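Local coordinates for teichoic acid biosynthesis protein F (PDB 3L7I) that probably takes part in teichoic acid biosynthesis and is built on a GT-B-type fold of two Rossmann-like domains, at residues Glu417-Val422 with Lys716-Gln721; Gln437-Thr442 with Ser477-Leu482; Asn471-Thr476 with Ala496-Glu501; Arg503-Gly508 with Ser707-Asp712. All blocks are in the same frame, centred on the assembly; numbering follows the deposited sequence.

Interaction 1 of 4, residues Glu417-Val422 with Lys716-Gln721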
# COMPACT_ATOMS: atom_id res chain seq x y z
N GLU A 417 -17.99 23.74 -7.86
CA GLU A 417 -19.28 24.28 -7.44
C GLU A 417 -20.02 25.01 -8.54
O GLU A 417 -21.22 25.18 -8.47
CB GLU A 417 -19.13 25.20 -6.23
CG GLU A 417 -18.90 24.47 -4.91
CD GLU A 417 -18.86 25.41 -3.71
OE1 GLU A 417 -19.56 26.46 -3.75
OE2 GLU A 417 -18.13 25.11 -2.74
N ALA A 418 -19.31 25.45 -9.58
CA ALA A 418 -19.92 26.34 -10.56
C ALA A 418 -20.87 25.65 -11.54
O ALA A 418 -20.62 24.54 -12.01
CB ALA A 418 -18.87 27.13 -11.30
N SER A 419 -21.96 26.34 -11.86
CA SER A 419 -22.89 25.84 -12.86
C SER A 419 -22.42 26.30 -14.23
O SER A 419 -22.78 25.71 -15.25
CB SER A 419 -24.29 26.38 -12.61
OG SER A 419 -24.30 27.78 -12.84
N HIS A 420 -21.61 27.36 -14.24
CA HIS A 420 -21.07 27.93 -15.47
C HIS A 420 -19.60 28.34 -15.41
O HIS A 420 -19.20 29.11 -14.52
CB HIS A 420 -21.91 29.13 -15.89
CG HIS A 420 -23.22 28.75 -16.48
ND1 HIS A 420 -24.31 28.41 -15.71
CD2 HIS A 420 -23.61 28.63 -17.77
CE1 HIS A 420 -25.33 28.12 -16.50
NE2 HIS A 420 -24.93 28.25 -17.76
N TRP A 421 -18.82 27.82 -16.37
CA TRP A 421 -17.45 28.29 -16.65
C TRP A 421 -17.41 29.29 -17.83
O TRP A 421 -17.89 29.02 -18.94
CB TRP A 421 -16.50 27.13 -16.99
CG TRP A 421 -16.41 26.04 -16.02
CD1 TRP A 421 -16.99 25.97 -14.80
CD2 TRP A 421 -15.67 24.83 -16.19
NE1 TRP A 421 -16.67 24.78 -14.19
CE2 TRP A 421 -15.86 24.06 -15.03
CE3 TRP A 421 -14.89 24.31 -17.22
CZ2 TRP A 421 -15.29 22.81 -14.86
CZ3 TRP A 421 -14.31 23.07 -17.06
CH2 TRP A 421 -14.51 22.34 -15.89
N VAL A 422 -16.81 30.45 -17.58
CA VAL A 422 -16.62 31.45 -18.61
C VAL A 422 -15.14 31.70 -18.81
O VAL A 422 -14.42 32.08 -17.86
CB VAL A 422 -17.24 32.74 -18.20
CG1 VAL A 422 -16.78 33.81 -19.10
CG2 VAL A 422 -18.75 32.60 -18.25
N LYS A 716 -30.64 32.70 -18.24
CA LYS A 716 -31.74 31.82 -18.64
C LYS A 716 -31.43 30.37 -18.28
O LYS A 716 -32.33 29.58 -18.06
CB LYS A 716 -32.03 31.95 -20.14
CG LYS A 716 -33.18 31.06 -20.65
CD LYS A 716 -33.17 30.96 -22.18
CE LYS A 716 -34.58 30.82 -22.76
NZ LYS A 716 -35.14 29.45 -22.62
N ASP A 717 -30.15 30.03 -18.23
CA ASP A 717 -29.74 28.67 -17.89
C ASP A 717 -29.98 28.39 -16.40
O ASP A 717 -30.38 27.29 -16.03
CB ASP A 717 -28.27 28.40 -18.26
CG ASP A 717 -28.10 27.91 -19.70
OD1 ASP A 717 -29.05 27.31 -20.26
OD2 ASP A 717 -27.01 28.11 -20.27
N ILE A 718 -29.74 29.39 -15.55
CA ILE A 718 -29.85 29.15 -14.10
C ILE A 718 -31.25 29.29 -13.53
O ILE A 718 -31.54 28.76 -12.46
CB ILE A 718 -28.79 29.91 -13.24
CG1 ILE A 718 -28.43 31.25 -13.81
CG2 ILE A 718 -27.49 29.18 -13.29
CD1 ILE A 718 -26.96 31.57 -13.54
N LYS A 719 -32.13 29.97 -14.26
CA LYS A 719 -33.55 29.91 -13.92
C LYS A 719 -34.09 28.47 -14.01
O LYS A 719 -34.82 28.03 -13.12
CB LYS A 719 -34.36 30.89 -14.77
CG LYS A 719 -34.34 32.33 -14.25
CD LYS A 719 -35.53 33.14 -14.77
CE LYS A 719 -35.84 34.35 -13.89
NZ LYS A 719 -37.28 34.70 -13.97
N GLU A 720 -33.73 27.73 -15.05
CA GLU A 720 -34.18 26.35 -15.17
C GLU A 720 -33.69 25.51 -14.01
O GLU A 720 -34.49 24.88 -13.32
CB GLU A 720 -33.70 25.71 -16.47
CG GLU A 720 -33.58 26.66 -17.63
CD GLU A 720 -34.90 27.25 -18.04
OE1 GLU A 720 -34.92 28.05 -19.01
OE2 GLU A 720 -35.93 26.91 -17.40
N GLN A 721 -32.38 25.50 -13.80
CA GLN A 721 -31.76 24.66 -12.78
C GLN A 721 -32.44 24.84 -11.44
O GLN A 721 -32.48 23.92 -10.62
CB GLN A 721 -30.28 24.97 -12.64
CG GLN A 721 -29.48 24.81 -13.92
CD GLN A 721 -28.00 25.01 -13.68
OE1 GLN A 721 -27.42 24.39 -12.78
NE2 GLN A 721 -27.37 25.87 -14.49
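In a GT-B fold the C-terminal helix commonly returns to the N-terminal Rossmann-like domain, and helix 706-721 does so here, its last turns lying beside the start of strand 418-423. Strand 420-422 and helix 716-721 run nearly antiparallel (164°), their axes no closer than 11.9 Å, so side chains alone bridge the gap. On the closely packed side stands H420, whose CG is anti to the carbonyl carbon (chi1 -75°), which carries the imidazole out of the strand toward the helix. A histidine suits this place because both ring nitrogens can be used in the ring plane. H420 ND1 donates to S419 OG at 2.9 Å, and that hydroxyl is hydrogen-bonded in turn to the carbonyl O of P352. H420 NE2 donates to D717 OD2 at 3.3 Å, nearly straight at 168°, although it meets the carboxylate from above its plane. A ring donating from both nitrogens would be protonated, and the neighbouring aspartate would be expected to stabilise that charge. I718 lends the greasy part, its CG2 methyl lying 3.5 Å from S419 OG, while I714, one helical turn before, also touches H420. The loose side is the outer face of the helix, where the long K716 and E720 side chains are exposed to solvent and form an ion pair that is itself long. At the border between the two sides Q721 reaches in with its chain extended beyond CG, and its NE2 ends 3.6 Å from S419 CB.

Interaction 2 of 4, residues Gln437-Thr442 with Ser477-Leu482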
# COMPACT_ATOMS: atom_id res chain seq x y z
N GLN A 437 -22.65 20.99 -15.59
CA GLN A 437 -22.09 22.34 -15.75
C GLN A 437 -22.03 22.81 -17.22
O GLN A 437 -21.91 22.00 -18.15
CB GLN A 437 -20.69 22.39 -15.12
CG GLN A 437 -20.63 21.85 -13.68
CD GLN A 437 -19.20 21.67 -13.14
OE1 GLN A 437 -18.51 20.72 -13.49
NE2 GLN A 437 -18.79 22.57 -12.26
N THR A 438 -22.10 24.12 -17.42
CA THR A 438 -22.03 24.68 -18.77
C THR A 438 -20.72 25.45 -18.97
O THR A 438 -20.45 26.42 -18.24
CB THR A 438 -23.20 25.61 -19.06
OG1 THR A 438 -24.43 24.92 -18.86
CG2 THR A 438 -23.15 26.06 -20.49
N TYR A 439 -19.91 25.02 -19.94
CA TYR A 439 -18.62 25.65 -20.21
C TYR A 439 -18.73 26.56 -21.45
O TYR A 439 -18.87 26.07 -22.59
CB TYR A 439 -17.55 24.57 -20.40
CG TYR A 439 -16.11 25.05 -20.61
CD1 TYR A 439 -15.81 26.39 -20.86
CD2 TYR A 439 -15.06 24.13 -20.63
CE1 TYR A 439 -14.50 26.80 -21.07
CE2 TYR A 439 -13.74 24.53 -20.84
CZ TYR A 439 -13.47 25.87 -21.05
OH TYR A 439 -12.16 26.25 -21.25
N ILE A 440 -18.70 27.87 -21.22
CA ILE A 440 -18.78 28.83 -22.32
C ILE A 440 -17.40 29.30 -22.75
O ILE A 440 -16.66 29.87 -21.96
CB ILE A 440 -19.67 30.05 -21.93
CG1 ILE A 440 -21.10 29.60 -21.67
CG2 ILE A 440 -19.70 31.06 -23.04
CD1 ILE A 440 -22.03 30.74 -21.39
N GLN A 441 -17.06 29.04 -24.01
CA GLN A 441 -15.75 29.39 -24.57
C GLN A 441 -15.88 30.59 -25.50
O GLN A 441 -16.66 30.57 -26.46
CB GLN A 441 -15.18 28.22 -25.37
CG GLN A 441 -13.81 28.50 -25.98
CD GLN A 441 -12.77 28.95 -24.95
OE1 GLN A 441 -12.28 30.07 -25.02
NE2 GLN A 441 -12.43 28.08 -24.01
N THR A 442 -15.13 31.64 -25.22
CA THR A 442 -15.30 32.85 -25.99
C THR A 442 -14.25 32.87 -27.04
O THR A 442 -14.38 33.55 -28.06
CB THR A 442 -15.11 34.05 -25.10
OG1 THR A 442 -13.74 34.10 -24.68
CG2 THR A 442 -15.98 33.92 -23.87
N SER A 477 -13.87 19.38 -26.86
CA SER A 477 -15.04 18.53 -26.71
C SER A 477 -15.87 18.92 -25.49
O SER A 477 -17.02 18.53 -25.37
CB SER A 477 -14.64 17.05 -26.63
OG SER A 477 -14.37 16.65 -25.28
N ARG A 478 -15.27 19.67 -24.57
CA ARG A 478 -15.95 20.04 -23.34
C ARG A 478 -16.65 21.41 -23.45
O ARG A 478 -17.43 21.79 -22.57
CB ARG A 478 -14.96 20.08 -22.16
CG ARG A 478 -14.04 18.87 -22.04
CD ARG A 478 -13.22 18.93 -20.77
NE ARG A 478 -12.36 20.11 -20.70
CZ ARG A 478 -11.73 20.51 -19.59
NH1 ARG A 478 -10.96 21.59 -19.60
NH2 ARG A 478 -11.88 19.81 -18.47
N TRP A 479 -16.33 22.16 -24.50
CA TRP A 479 -16.93 23.46 -24.72
C TRP A 479 -18.38 23.29 -25.13
O TRP A 479 -18.66 22.75 -26.20
CB TRP A 479 -16.22 24.24 -25.82
CG TRP A 479 -14.78 24.58 -25.58
CD1 TRP A 479 -14.06 24.47 -24.40
CD2 TRP A 479 -13.88 25.12 -26.54
NE1 TRP A 479 -12.76 24.90 -24.60
CE2 TRP A 479 -12.63 25.30 -25.91
CE3 TRP A 479 -14.02 25.48 -27.88
CZ2 TRP A 479 -11.54 25.81 -26.57
CZ3 TRP A 479 -12.93 25.98 -28.53
CH2 TRP A 479 -11.71 26.14 -27.88
N ASP A 480 -19.29 23.75 -24.29
CA ASP A 480 -20.70 23.61 -24.57
C ASP A 480 -21.13 24.72 -25.53
O ASP A 480 -21.95 24.50 -26.41
CB ASP A 480 -21.49 23.69 -23.25
CG ASP A 480 -21.17 22.54 -22.29
OD1 ASP A 480 -21.18 21.36 -22.72
OD2 ASP A 480 -20.90 22.83 -21.11
N TYR A 481 -20.55 25.91 -25.34
CA TYR A 481 -20.76 27.05 -26.22
C TYR A 481 -19.41 27.61 -26.67
O TYR A 481 -18.46 27.64 -25.89
CB TYR A 481 -21.56 28.13 -25.50
CG TYR A 481 -23.01 27.75 -25.27
CD1 TYR A 481 -23.85 27.42 -26.34
CD2 TYR A 481 -23.56 27.75 -23.99
CE1 TYR A 481 -25.18 27.09 -26.13
CE2 TYR A 481 -24.88 27.43 -23.78
CZ TYR A 481 -25.69 27.10 -24.85
OH TYR A 481 -27.01 26.77 -24.62
N LEU A 482 -19.33 28.01 -27.94
CA LEU A 482 -18.16 28.65 -28.50
C LEU A 482 -18.58 29.91 -29.26
O LEU A 482 -19.46 29.87 -30.13
CB LEU A 482 -17.44 27.71 -29.45
CG LEU A 482 -16.28 28.36 -30.19
CD1 LEU A 482 -15.39 29.03 -29.19
CD2 LEU A 482 -15.53 27.33 -30.95
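The indole of W479 has Q441 over one face and turns its edge toward the face of Y439. Q441 CG sits above the six-membered ring, 3.3 Å from its centroid and 7° off the normal, a CH-pi contact. With CG anti to the backbone N and the chain bent at chi2, the Q441 aliphatic part spreads over the indole while OE1 accepts from the backbone N of W443. At the indole edge the stack with Y439 is T-shaped, the ring planes 69° apart, and W479 CD1 approaches Y439 CE2 at 3.6 Å. Each aromatic side chain carries one polar atom, Y439 OH and W479 NE1, and both are hydrogen-bonded to E475 OE2, which fixes their rotation. Y481 instead puts the edge of its ring beside I440 CG1, and these two face helix 706-721, where both touch L713.

The backbones pair in parallel register, I440 with Y481 and Q441 with L482. Y439 O accepts from two donors, D480 N and, more nearly straight, Y481 N at 3.2 Å; Q441 N then donates to Y481 O at 2.7 Å. Just before this ladder D480 stands in for a strand partner: its OD2 takes Y439 N at 2.7 Å through the anti lone pair, and also forms a salt bridge with K433. A short acidic side chain suits this place, because it can take the Y439 N-H, which points to this side just ahead of the parallel ladder. Strands 438-441 and 481-484, joined through helix 465-476, make a beta-alpha-beta crossover unit of a Rossmann-like sheet.

Interaction 3 of 4, residues Asn471-Thr476 with Ala496-Glu501; sequences NFNRET and AFWMDE
The last turn of helix 465-476, the crossover helix between two neighbouring strands of the N-terminal Rossmann-like domain, packs on the loop where helix 487-496 has just ended. W498 is the main flat surface. Its backbone is in a left-handed conformation (phi 51°), and its indole lies across N473, whose CB sits over the six-membered ring, 3.5 Å from the centroid. The N473 amide stacks on the same face, its plane 14° from the ring's, and A496 O lies over the opposite face. An asparagine with CG anti to the backbone N is short and flat enough to lie along the indole.

T476 supplies the hydrogen bond: T476 OG1 donates to F497 O at 2.7 Å from above the carbonyl plane, giving the loop carbonyl a partner as the helix ends. Deeper in, F472 and F497 cross obliquely, F472 CE1 lying 3.5 Å from F497 CE2, with ring planes 20° apart and so slid apart that they hardly overlap. F497 also meets W479 edge-to-face and, with M499, rests on L482 of the sheet. The contact thus joins a crossover helix to the loop that leads into the next strand, on one side of the parallel sheet of a Rossmann-like domain.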
# COMPACT_ATOMS: atom_id res chain seq x y z
N ASN A 471 -4.96 16.15 -27.26
CA ASN A 471 -5.28 16.90 -26.06
C ASN A 471 -6.13 18.11 -26.34
O ASN A 471 -6.99 18.47 -25.53
CB ASN A 471 -4.01 17.33 -25.33
CG ASN A 471 -3.36 16.20 -24.59
OD1 ASN A 471 -4.03 15.23 -24.20
ND2 ASN A 471 -2.05 16.30 -24.39
N PHE A 472 -5.88 18.75 -27.48
CA PHE A 472 -6.63 19.93 -27.83
C PHE A 472 -8.05 19.47 -28.12
O PHE A 472 -9.03 20.15 -27.82
CB PHE A 472 -6.02 20.59 -29.07
CG PHE A 472 -6.21 22.07 -29.12
CD1 PHE A 472 -7.47 22.63 -29.02
CD2 PHE A 472 -5.13 22.91 -29.28
CE1 PHE A 472 -7.65 23.99 -29.07
CE2 PHE A 472 -5.30 24.28 -29.33
CZ PHE A 472 -6.56 24.81 -29.23
N ASN A 473 -8.16 18.28 -28.69
CA ASN A 473 -9.45 17.76 -29.06
C ASN A 473 -10.25 17.48 -27.81
O ASN A 473 -11.45 17.69 -27.78
CB ASN A 473 -9.29 16.50 -29.92
CG ASN A 473 -10.62 15.97 -30.42
OD1 ASN A 473 -11.67 16.58 -30.20
ND2 ASN A 473 -10.58 14.82 -31.09
N ARG A 474 -9.56 17.00 -26.77
CA ARG A 474 -10.17 16.72 -25.48
C ARG A 474 -10.80 17.99 -24.88
O ARG A 474 -11.91 17.94 -24.33
CB ARG A 474 -9.13 16.16 -24.50
CG ARG A 474 -8.99 14.66 -24.50
CD ARG A 474 -7.82 14.18 -23.60
NE ARG A 474 -7.20 12.95 -24.13
CZ ARG A 474 -6.75 11.93 -23.40
NH1 ARG A 474 -6.85 11.97 -22.07
NH2 ARG A 474 -6.21 10.86 -23.98
N GLU A 475 -10.09 19.11 -24.97
CA GLU A 475 -10.54 20.36 -24.39
C GLU A 475 -11.74 20.92 -25.13
O GLU A 475 -12.71 21.33 -24.50
CB GLU A 475 -9.40 21.39 -24.36
CG GLU A 475 -9.82 22.87 -24.22
CD GLU A 475 -10.53 23.21 -22.90
OE1 GLU A 475 -10.78 22.25 -22.12
OE2 GLU A 475 -10.84 24.40 -22.65
N THR A 476 -11.69 20.93 -26.46
CA THR A 476 -12.80 21.54 -27.17
C THR A 476 -14.05 20.69 -27.03
O THR A 476 -15.18 21.21 -27.07
CB THR A 476 -12.51 21.81 -28.65
OG1 THR A 476 -12.57 20.57 -29.38
CG2 THR A 476 -11.15 22.44 -28.82
N ALA A 496 -11.08 23.39 -37.24
CA ALA A 496 -9.87 23.53 -36.43
C ALA A 496 -10.06 23.10 -34.98
O ALA A 496 -9.08 22.76 -34.29
CB ALA A 496 -9.37 24.97 -36.49
N PHE A 497 -11.30 23.13 -34.52
CA PHE A 497 -11.61 22.80 -33.14
C PHE A 497 -12.52 21.59 -33.00
O PHE A 497 -13.00 21.31 -31.90
CB PHE A 497 -12.27 23.99 -32.44
CG PHE A 497 -11.34 25.12 -32.13
CD1 PHE A 497 -11.82 26.43 -32.10
CD2 PHE A 497 -10.00 24.89 -31.87
CE1 PHE A 497 -10.96 27.50 -31.80
CE2 PHE A 497 -9.14 25.93 -31.58
CZ PHE A 497 -9.61 27.23 -31.54
N TRP A 498 -12.76 20.88 -34.09
CA TRP A 498 -13.68 19.74 -34.06
C TRP A 498 -15.00 20.18 -33.41
O TRP A 498 -15.40 19.60 -32.39
CB TRP A 498 -13.09 18.58 -33.23
CG TRP A 498 -11.68 18.11 -33.56
CD1 TRP A 498 -11.32 17.14 -34.47
CD2 TRP A 498 -10.45 18.56 -32.97
NE1 TRP A 498 -9.96 16.98 -34.49
CE2 TRP A 498 -9.40 17.84 -33.58
CE3 TRP A 498 -10.14 19.51 -31.99
CZ2 TRP A 498 -8.07 18.03 -33.25
CZ3 TRP A 498 -8.81 19.71 -31.65
CH2 TRP A 498 -7.79 18.96 -32.28
N MET A 499 -15.66 21.20 -33.95
CA MET A 499 -16.88 21.71 -33.32
C MET A 499 -18.11 21.47 -34.18
O MET A 499 -18.01 21.38 -35.40
CB MET A 499 -16.75 23.21 -33.04
CG MET A 499 -15.81 23.55 -31.92
SD MET A 499 -16.62 23.40 -30.32
CE MET A 499 -18.25 23.91 -30.80
N ASP A 500 -19.28 21.37 -33.56
CA ASP A 500 -20.52 21.34 -34.32
C ASP A 500 -20.96 22.79 -34.50
O ASP A 500 -20.73 23.60 -33.62
CB ASP A 500 -21.62 20.59 -33.56
CG ASP A 500 -21.20 19.19 -33.15
OD1 ASP A 500 -20.70 18.42 -34.01
OD2 ASP A 500 -21.39 18.85 -31.96
N GLU A 501 -21.58 23.11 -35.63
CA GLU A 501 -22.08 24.47 -35.81
C GLU A 501 -23.14 24.73 -34.76
O GLU A 501 -23.37 25.86 -34.34
CB GLU A 501 -22.64 24.67 -37.21
CG GLU A 501 -23.24 26.07 -37.43
CD GLU A 501 -23.20 26.52 -38.89
OE1 GLU A 501 -23.50 25.69 -39.78
OE2 GLU A 501 -22.89 27.71 -39.14

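Interaction 4 of 4, residues Arg503-Gly508 with Ser707-Asp712; sequences RILEIG and SQYIGD
R503 leads into strand 504-506 through backbone pairing with L482, and L505 is the first residue to meet helix 706-721. Its CG is anti to the carbonyl carbon (chi1 -49°), and the extended chain sends CD1 toward the helix. L505 CD1 does all the touching: it lies at the edge of the Y709 ring, 3.8 Å from Y709 CE2, and 3.9 Å from I710 CD1. A branched leucine suits the spot because its tip can fill the notch between two successive helical side chains. E506, the centre of an inverse gamma turn, looks elsewhere, its OE2 held by R487 and T490. This strand is the outermost one, within the chain, of the parallel sheet in the N-terminal Rossmann-like domain, and the helix that closes the GT-B fold passes along its face. I507 points to the helix again. Its CG1 takes the crowded place between backbone N and carbonyl carbon (chi1 55°), which lets its two branches divide the work. I507 CD1 reaches Y709 CD2 at 3.7 Å and I710 CD1 at 4.1 Å, while I507 CG2 sits over the tyrosine ring, 4.2 Å from its centroid, in a CH-pi contact. At G508 the backbone angles (phi 100°) would press a side chain against the carbonyl O of I507, so a residue without one fits. On the helix, I710, which meets both L505 and I507, also packs on I483 and, in helix 367-379, on I372.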
# COMPACT_ATOMS: atom_id res chain seq x y z
N ARG A 503 -23.08 24.40 -31.81
CA ARG A 503 -22.53 24.88 -30.54
C ARG A 503 -21.91 26.28 -30.65
O ARG A 503 -21.53 26.87 -29.65
CB ARG A 503 -21.50 23.89 -30.00
CG ARG A 503 -22.04 22.94 -28.97
CD ARG A 503 -21.23 21.69 -28.94
NE ARG A 503 -21.34 21.03 -27.65
CZ ARG A 503 -21.38 19.70 -27.48
NH1 ARG A 503 -21.34 18.89 -28.55
NH2 ARG A 503 -21.46 19.18 -26.26
N ILE A 504 -21.81 26.79 -31.86
CA ILE A 504 -21.23 28.09 -32.11
C ILE A 504 -22.27 29.20 -32.00
O ILE A 504 -23.36 29.11 -32.58
CB ILE A 504 -20.61 28.10 -33.50
CG1 ILE A 504 -19.39 27.18 -33.51
CG2 ILE A 504 -20.24 29.52 -33.89
CD1 ILE A 504 -18.98 26.70 -34.88
N LEU A 505 -21.95 30.25 -31.24
CA LEU A 505 -22.80 31.43 -31.21
C LEU A 505 -22.14 32.55 -32.00
O LEU A 505 -21.18 33.17 -31.52
CB LEU A 505 -23.01 31.90 -29.78
CG LEU A 505 -23.43 30.88 -28.74
CD1 LEU A 505 -23.56 31.54 -27.38
CD2 LEU A 505 -24.73 30.28 -29.18
N GLU A 506 -22.61 32.79 -33.22
CA GLU A 506 -22.05 33.84 -34.05
C GLU A 506 -22.60 35.16 -33.60
O GLU A 506 -23.62 35.59 -34.10
CB GLU A 506 -22.46 33.65 -35.49
CG GLU A 506 -21.37 33.18 -36.40
CD GLU A 506 -21.61 33.61 -37.83
OE1 GLU A 506 -22.43 34.54 -38.07
OE2 GLU A 506 -20.98 33.00 -38.72
N ILE A 507 -21.94 35.81 -32.65
CA ILE A 507 -22.54 37.01 -32.08
C ILE A 507 -21.55 38.15 -31.94
O ILE A 507 -21.96 39.28 -31.73
CB ILE A 507 -23.15 36.72 -30.71
CG1 ILE A 507 -22.10 36.10 -29.78
CG2 ILE A 507 -24.38 35.83 -30.85
CD1 ILE A 507 -22.58 35.95 -28.35
N GLY A 508 -20.26 37.84 -32.05
CA GLY A 508 -19.20 38.84 -31.95
C GLY A 508 -18.60 38.81 -30.57
O GLY A 508 -19.16 38.22 -29.65
N SER A 707 -21.87 40.86 -24.79
CA SER A 707 -21.88 40.56 -23.37
C SER A 707 -23.31 40.35 -22.89
O SER A 707 -23.58 39.52 -22.02
CB SER A 707 -21.21 41.67 -22.58
OG SER A 707 -20.08 42.14 -23.30
N GLN A 708 -24.24 41.12 -23.45
CA GLN A 708 -25.65 40.93 -23.17
C GLN A 708 -26.11 39.52 -23.55
O GLN A 708 -26.71 38.83 -22.74
CB GLN A 708 -26.45 41.96 -23.94
CG GLN A 708 -27.92 41.71 -23.90
CD GLN A 708 -28.68 42.95 -24.28
OE1 GLN A 708 -29.87 42.90 -24.63
NE2 GLN A 708 -28.00 44.10 -24.23
N TYR A 709 -25.82 39.10 -24.78
CA TYR A 709 -26.17 37.75 -25.22
C TYR A 709 -25.65 36.66 -24.26
O TYR A 709 -26.43 35.82 -23.81
CB TYR A 709 -25.71 37.46 -26.65
CG TYR A 709 -26.42 36.26 -27.24
CD1 TYR A 709 -27.63 36.41 -27.91
CD2 TYR A 709 -25.91 34.98 -27.09
CE1 TYR A 709 -28.28 35.32 -28.44
CE2 TYR A 709 -26.57 33.88 -27.61
CZ TYR A 709 -27.76 34.04 -28.29
OH TYR A 709 -28.41 32.93 -28.80
N ILE A 710 -24.35 36.68 -23.95
CA ILE A 710 -23.83 35.71 -22.99
C ILE A 710 -24.46 35.87 -21.60
O ILE A 710 -24.99 34.92 -21.04
CB ILE A 710 -22.29 35.71 -22.89
CG1 ILE A 710 -21.70 35.35 -24.24
CG2 ILE A 710 -21.84 34.69 -21.85
CD1 ILE A 710 -22.19 34.01 -24.75
N GLY A 711 -24.42 37.08 -21.03
CA GLY A 711 -24.99 37.29 -19.72
C GLY A 711 -26.44 36.82 -19.60
O GLY A 711 -26.84 36.24 -18.59
N ASP A 712 -27.25 37.07 -20.63
CA ASP A 712 -28.65 36.66 -20.60
C ASP A 712 -28.75 35.15 -20.81
O ASP A 712 -29.67 34.50 -20.30
CB ASP A 712 -29.50 37.39 -21.65
CG ASP A 712 -29.69 38.88 -21.33
OD1 ASP A 712 -29.34 39.32 -20.21
OD2 ASP A 712 -30.21 39.62 -22.22

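Overall arrangement
Interactions 1, 2 and 4 all belong to one parallel sheet, and 1 and 4 share helix 706-721, which meets an inner strand near its C-terminal end and an edge strand further back. Interaction 2 is the only one of the four to pair strands, joining backbone to backbone between these places; W421 O to I440 N links it to interaction 1, and L482 to R503 and L505 links it to interaction 4. Interaction 3 lies beyond the sheet and meets interaction 2 through E475, W479 and L482. Interactions 1 to 3 are buried, with polar groups hydrogen-bonded, whereas interaction 4 is partly exposed and purely apolar across its segments.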